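Local coordinates for replication protein (Sphinx1.76-related DNA, PDB 6H24) that probably initiates plasmid replication as a Rep-type initiator, of which this chain is the N-terminal winged-helix (WH1) domain, here a dimer, at residues 8-13 with 77-82; 92-97 with 114-119. One frame throughout, in Å; residues are numbered along the deposited sequence.

Contact 1 (8-13 with 77-82)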
loop_
_atom_site.group_PDB
_atom_site.type_symbol
_atom_site.label_atom_id
_atom_site.label_comp_id
_atom_site.label_asym_id
_atom_site.label_seq_id
_atom_site.Cartn_x
_atom_site.Cartn_y
_atom_site.Cartn_z
ATOM N N ASN A 8 -10.157 13.876 9.191
ATOM C CA ASN A 8 -11.525 13.480 9.500
ATOM C C ASN A 8 -11.844 12.106 8.932
ATOM O O ASN A 8 -12.443 11.262 9.609
ATOM C CB ASN A 8 -12.507 14.504 8.937
ATOM C CG ASN A 8 -12.527 15.790 9.725
ATOM O OD1 ASN A 8 -12.031 15.854 10.851
ATOM N ND2 ASN A 8 -13.119 16.824 9.143
ATOM N N ALA A 9 -11.489 11.878 7.665
ATOM C CA ALA A 9 -11.795 10.597 7.035
ATOM C C ALA A 9 -11.076 9.458 7.744
ATOM O O ALA A 9 -11.657 8.387 7.966
ATOM C CB ALA A 9 -11.423 10.634 5.554
ATOM N N LEU A 10 -9.804 9.659 8.090
ATOM C CA LEU A 10 -9.044 8.603 8.751
ATOM C C LEU A 10 -9.587 8.329 10.150
ATOM O O LEU A 10 -9.691 7.167 10.566
ATOM C CB LEU A 10 -7.566 8.983 8.810
ATOM C CG LEU A 10 -6.651 7.908 9.395
ATOM C CD1 LEU A 10 -6.689 6.680 8.492
ATOM C CD2 LEU A 10 -5.228 8.403 9.560
ATOM N N MET A 11 -9.925 9.381 10.904
ATOM C CA MET A 11 -10.437 9.175 12.253
ATOM C C MET A 11 -11.780 8.453 12.230
ATOM O O MET A 11 -12.029 7.563 13.053
ATOM C CB MET A 11 -10.569 10.516 12.979
ATOM C CG MET A 11 -9.257 11.249 13.245
ATOM S SD MET A 11 -8.000 10.253 14.085
ATOM C CE MET A 11 -6.798 10.062 12.769
ATOM N N ASN A 12 -12.657 8.808 11.288
ATOM C CA ASN A 12 -13.924 8.099 11.178
ATOM C C ASN A 12 -13.687 6.641 10.809
ATOM O O ASN A 12 -14.357 5.740 11.330
ATOM C CB ASN A 12 -14.824 8.782 10.150
ATOM C CG ASN A 12 -15.604 9.941 10.741
ATOM O OD1 ASN A 12 -16.351 9.775 11.704
ATOM N ND2 ASN A 12 -15.443 11.122 10.157
ATOM N N ALA A 13 -12.736 6.386 9.908
ATOM C CA ALA A 13 -12.410 5.009 9.549
ATOM C C ALA A 13 -11.774 4.259 10.714
ATOM O O ALA A 13 -11.925 3.035 10.824
ATOM C CB ALA A 13 -11.481 5.000 8.332
ATOM N N ARG A 77 -8.081 -3.261 4.924
ATOM C CA ARG A 77 -8.903 -2.064 5.034
ATOM C C ARG A 77 -8.480 -0.977 4.044
ATOM O O ARG A 77 -7.362 -0.960 3.522
ATOM C CB ARG A 77 -8.835 -1.525 6.463
ATOM C CG ARG A 77 -9.324 -2.528 7.497
ATOM C CD ARG A 77 -9.499 -1.894 8.851
ATOM N NE ARG A 77 -9.841 -2.895 9.850
ATOM C CZ ARG A 77 -11.074 -3.322 10.085
ATOM N NH1 ARG A 77 -12.096 -2.825 9.399
ATOM N NH2 ARG A 77 -11.290 -4.249 11.007
ATOM N N GLN A 78 -9.406 -0.047 3.812
ATOM C CA GLN A 78 -9.182 1.103 2.943
ATOM C C GLN A 78 -10.023 2.267 3.452
ATOM O O GLN A 78 -10.992 2.082 4.194
ATOM C CB GLN A 78 -9.531 0.774 1.483
ATOM C CG GLN A 78 -10.994 0.406 1.243
ATOM C CD GLN A 78 -11.280 0.025 -0.205
ATOM O OE1 GLN A 78 -11.830 0.816 -0.970
ATOM N NE2 GLN A 78 -10.887 -1.181 -0.587
ATOM N N PHE A 79 -9.627 3.480 3.064
ATOM C CA PHE A 79 -10.425 4.673 3.337
ATOM C C PHE A 79 -10.290 5.644 2.169
ATOM O O PHE A 79 -9.329 5.589 1.396
ATOM C CB PHE A 79 -10.024 5.334 4.672
ATOM C CG PHE A 79 -8.651 5.953 4.676
ATOM C CD1 PHE A 79 -7.513 5.169 4.794
ATOM C CD2 PHE A 79 -8.505 7.328 4.627
ATOM C CE1 PHE A 79 -6.253 5.747 4.814
ATOM C CE2 PHE A 79 -7.252 7.911 4.651
ATOM C CZ PHE A 79 -6.127 7.124 4.752
ATOM N N SER A 80 -11.280 6.532 2.042
ATOM C CA SER A 80 -11.386 7.428 0.899
ATOM C C SER A 80 -11.560 8.869 1.361
ATOM O O SER A 80 -12.108 9.138 2.435
ATOM C CB SER A 80 -12.558 7.036 -0.003
ATOM O OG SER A 80 -12.367 5.739 -0.539
ATOM N N TYR A 81 -11.076 9.793 0.533
ATOM C CA TYR A 81 -11.137 11.224 0.824
ATOM C C TYR A 81 -10.772 11.963 -0.459
ATOM O O TYR A 81 -10.355 11.354 -1.445
ATOM C CB TYR A 81 -10.196 11.597 1.980
ATOM C CG TYR A 81 -8.747 11.294 1.684
ATOM C CD1 TYR A 81 -8.236 10.019 1.870
ATOM C CD2 TYR A 81 -7.885 12.282 1.207
ATOM C CE1 TYR A 81 -6.918 9.723 1.589
ATOM C CE2 TYR A 81 -6.559 11.993 0.923
ATOM C CZ TYR A 81 -6.087 10.706 1.112
ATOM O OH TYR A 81 -4.779 10.398 0.832
ATOM N N GLN A 82 -10.880 13.287 -0.425
ATOM C CA GLN A 82 -10.566 14.101 -1.588
ATOM C C GLN A 82 -9.414 15.040 -1.239
ATOM O O GLN A 82 -9.245 15.435 -0.081
ATOM C CB GLN A 82 -11.759 14.945 -2.073
ATOM C CG GLN A 82 -12.932 14.188 -2.672
ATOM C CD GLN A 82 -14.098 15.117 -2.976
ATOM O OE1 GLN A 82 -15.227 14.888 -2.544
ATOM N NE2 GLN A 82 -13.821 16.181 -3.727
#
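Helix 8-13 lies along one face of strand 78-82, running nearly antiparallel to it, with the short axes 155° apart and 8.1 Å from each other at closest approach. Ala9 and Ala13, one helical turn apart, both point at the strand. Their small methyls let the backbones come close. Ala9 CB sits 3.5 Å from the carbonyl oxygen Ser80 O and also touches Tyr81 CB. Ala13 CB meets Phe79 CB at 4.0 Å.

Leu10 reaches in from the flank of the helix. Its CG is anti to the backbone N (chi1 -176°), which brings the CD1 branch over the Phe79 ring. Leu10 CD1 stands 3.8 Å from the centroid of the Phe79 ring, almost on the ring normal. This is a CH-pi contact over the face. The Phe79 CG lies between its own N and carbonyl carbon (chi1 68°), and the ring then presents a face to Leu10. Tyr81 has a similar first torsion, but only its CB takes part, because the phenol continues past the helix. Phe79 also meets Trp96 edge-to-face, and Leu10 rests on Trp96 and on Leu124 of helix 121-128. An alanine in place of Phe79 would probably loosen the helix on the strand, since Leu10 CD1 would lose the ring face it rests on. The contact joins helix 2-14 to the two-stranded sheet of the WH1 domain. Its chemistry is almost wholly apolar, so the fit depends on shape and burial rather than on directed polar bonds.

Contact 2 (92-97 with 114-119)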
loop_
_atom_site.group_PDB
_atom_site.type_symbol
_atom_site.label_atom_id
_atom_site.label_comp_id
_atom_site.label_asym_id
_atom_site.label_seq_id
_atom_site.Cartn_x
_atom_site.Cartn_y
_atom_site.Cartn_z
ATOM N N ILE A 92 -9.440 10.140 -3.791
ATOM C CA ILE A 92 -8.395 9.193 -3.410
ATOM C C ILE A 92 -8.967 8.033 -2.605
ATOM O O ILE A 92 -9.867 8.215 -1.773
ATOM C CB ILE A 92 -7.294 9.902 -2.594
ATOM C CG1 ILE A 92 -6.580 10.929 -3.471
ATOM C CG2 ILE A 92 -6.311 8.906 -2.022
ATOM C CD1 ILE A 92 -5.646 11.829 -2.701
ATOM N N THR A 93 -8.437 6.838 -2.851
ATOM C CA THR A 93 -8.617 5.696 -1.962
ATOM C C THR A 93 -7.245 5.204 -1.516
ATOM O O THR A 93 -6.352 5.006 -2.348
ATOM C CB THR A 93 -9.396 4.576 -2.639
ATOM O OG1 THR A 93 -10.643 5.092 -3.114
ATOM C CG2 THR A 93 -9.657 3.445 -1.659
ATOM N N SER A 94 -7.082 4.994 -0.207
ATOM C CA SER A 94 -5.796 4.634 0.376
ATOM C C SER A 94 -5.939 3.409 1.260
ATOM O O SER A 94 -7.003 3.157 1.826
ATOM C CB SER A 94 -5.206 5.788 1.228
ATOM O OG SER A 94 -3.967 5.430 1.825
ATOM N N ARG A 95 -4.853 2.646 1.360
ATOM C CA ARG A 95 -4.701 1.638 2.390
ATOM C C ARG A 95 -4.244 2.278 3.701
ATOM O O ARG A 95 -3.802 3.428 3.736
ATOM C CB ARG A 95 -3.681 0.581 1.962
ATOM C CG ARG A 95 -4.086 -0.247 0.740
ATOM C CD ARG A 95 -5.373 -0.988 0.986
ATOM N NE ARG A 95 -5.735 -1.839 -0.144
ATOM C CZ ARG A 95 -6.814 -2.594 -0.189
ATOM N NH1 ARG A 95 -7.650 -2.649 0.843
ATOM N NH2 ARG A 95 -7.061 -3.326 -1.267
ATOM N N TRP A 96 -4.359 1.510 4.788
ATOM C CA TRP A 96 -3.676 1.857 6.032
ATOM C C TRP A 96 -2.205 1.452 5.973
ATOM O O TRP A 96 -1.324 2.221 6.372
ATOM C CB TRP A 96 -4.348 1.160 7.221
ATOM C CG TRP A 96 -5.662 1.727 7.615
ATOM C CD1 TRP A 96 -6.850 1.575 6.963
ATOM C CD2 TRP A 96 -5.945 2.506 8.788
ATOM N NE1 TRP A 96 -7.852 2.222 7.647
ATOM C CE2 TRP A 96 -7.322 2.803 8.771
ATOM C CE3 TRP A 96 -5.166 2.972 9.849
ATOM C CZ2 TRP A 96 -7.936 3.559 9.766
ATOM C CZ3 TRP A 96 -5.778 3.723 10.835
ATOM C CH2 TRP A 96 -7.149 4.006 10.791
ATOM N N VAL A 97 -1.932 0.251 5.468
ATOM C CA VAL A 97 -0.590 -0.301 5.361
ATOM C C VAL A 97 -0.405 -0.845 3.945
ATOM O O VAL A 97 -1.340 -1.394 3.353
ATOM C CB VAL A 97 -0.349 -1.404 6.416
ATOM C CG1 VAL A 97 -0.289 -0.825 7.820
ATOM C CG2 VAL A 97 -1.457 -2.469 6.347
ATOM N N ALA A 114 0.984 3.161 4.768
ATOM C CA ALA A 114 0.763 3.807 3.490
ATOM C C ALA A 114 1.095 5.294 3.584
ATOM O O ALA A 114 0.980 5.901 4.654
ATOM C CB ALA A 114 -0.683 3.628 3.051
ATOM N N PRO A 115 1.495 5.916 2.473
ATOM C CA PRO A 115 1.971 7.311 2.577
ATOM C C PRO A 115 0.917 8.303 3.036
ATOM O O PRO A 115 1.268 9.302 3.672
ATOM C CB PRO A 115 2.474 7.631 1.161
ATOM C CG PRO A 115 1.886 6.573 0.262
ATOM C CD PRO A 115 1.669 5.353 1.120
ATOM N N ALA A 116 -0.365 8.065 2.773
ATOM C CA ALA A 116 -1.382 9.001 3.241
ATOM C C ALA A 116 -1.507 8.995 4.759
ATOM O O ALA A 116 -1.912 10.010 5.354
ATOM C CB ALA A 116 -2.735 8.655 2.619
ATOM N N VAL A 117 -1.181 7.873 5.394
ATOM C CA VAL A 117 -1.336 7.723 6.834
ATOM C C VAL A 117 -0.129 8.264 7.594
ATOM O O VAL A 117 -0.281 8.784 8.707
ATOM C CB VAL A 117 -1.585 6.236 7.146
ATOM C CG1 VAL A 117 -1.597 5.993 8.640
ATOM C CG2 VAL A 117 -2.905 5.787 6.512
ATOM N N VAL A 118 1.059 8.172 6.994
ATOM C CA VAL A 118 2.288 8.561 7.688
ATOM C C VAL A 118 2.172 9.921 8.381
ATOM O O VAL A 118 2.575 10.030 9.549
ATOM C CB VAL A 118 3.476 8.490 6.724
ATOM C CG1 VAL A 118 4.697 9.138 7.335
ATOM C CG2 VAL A 118 3.793 7.047 6.331
ATOM N N PRO A 119 1.672 10.984 7.738
ATOM C CA PRO A 119 1.645 12.298 8.412
ATOM C C PRO A 119 0.643 12.382 9.544
ATOM O O PRO A 119 0.709 13.331 10.335
ATOM C CB PRO A 119 1.274 13.280 7.292
ATOM C CG PRO A 119 0.727 12.450 6.185
ATOM C CD PRO A 119 1.257 11.062 6.323
HETATM O O HOH W 1 -1.480 6.193 0.793
#
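The backbone of 92-95 is extended, and at Trp96 it kinks, with helical angles there (phi -80°, psi -44°). The facing segment 114-119 leaves Ala114 in an extended conformation and turns at once into helical angles from Pro115 onward. The two backbones are tied by one bond, from Ala114 N to Trp96 O at 3.0 Å. Its N-H points straight at the oxygen, but the donor stands above the carbonyl plane. Ala114 O accepts from both Val117 N and Val118 N, which closes the turn.

Ala114 CB points into the kink and lies 3.2 Å from Arg95 O, a tight fit. Val117 CG2 comes to the same place, 3.8 Å from Arg95 O, and near Trp96 O as well. Ser94 holds OG anti to its backbone N (chi1 179°). From there Ser94 OG donates to Arg95 O at 2.8 Å, in the carbonyl plane and on a lone pair. Ser94 OG also accepts from a water at 2.8 Å, and that water accepts from Ala116 N. Ala116 CB packs against Ser94 OG at 3.5 Å. Trp96 CB points away from 114-119, and the indole packs on Leu10, Ala13 and Ser14 of helix 2-14. Arg95 NH2 is hydrogen-bonded to Phe75 O of the second subunit, and Arg95 NH1 to Arg77 O.

The kink lies where strand 88-95 of the WH1 domain gives way to strand 97-103. Ala114 N anchors the loop before helix 121-128 to it. Ser94 and the water satisfy buried polar groups, and the bonds on Ser94 OG probably fix its rotation.

Along the chain, contacts 1 and 2 are interleaved with no overlap: both segments of contact 1 come before those of contact 2. They lie about 9 Å apart between centres. Both use the two-stranded antiparallel sheet, contact 1 through strand 78-85 and contact 2 through strand 88-95. Probable backbone bonds join them, Phe79 O to Ser94 N and Tyr81 O to Ile92 N, both 2.8 Å. The Tyr81 hydroxyl also packs on Ala116. Helix 2-14 and the 114-119 loop are thus attached to neighbouring strands. Both contacts touch the second subunit, and strand 88-95 pairs antiparallel with a strand of that chain, so this region links the domain interior to the dimer interface.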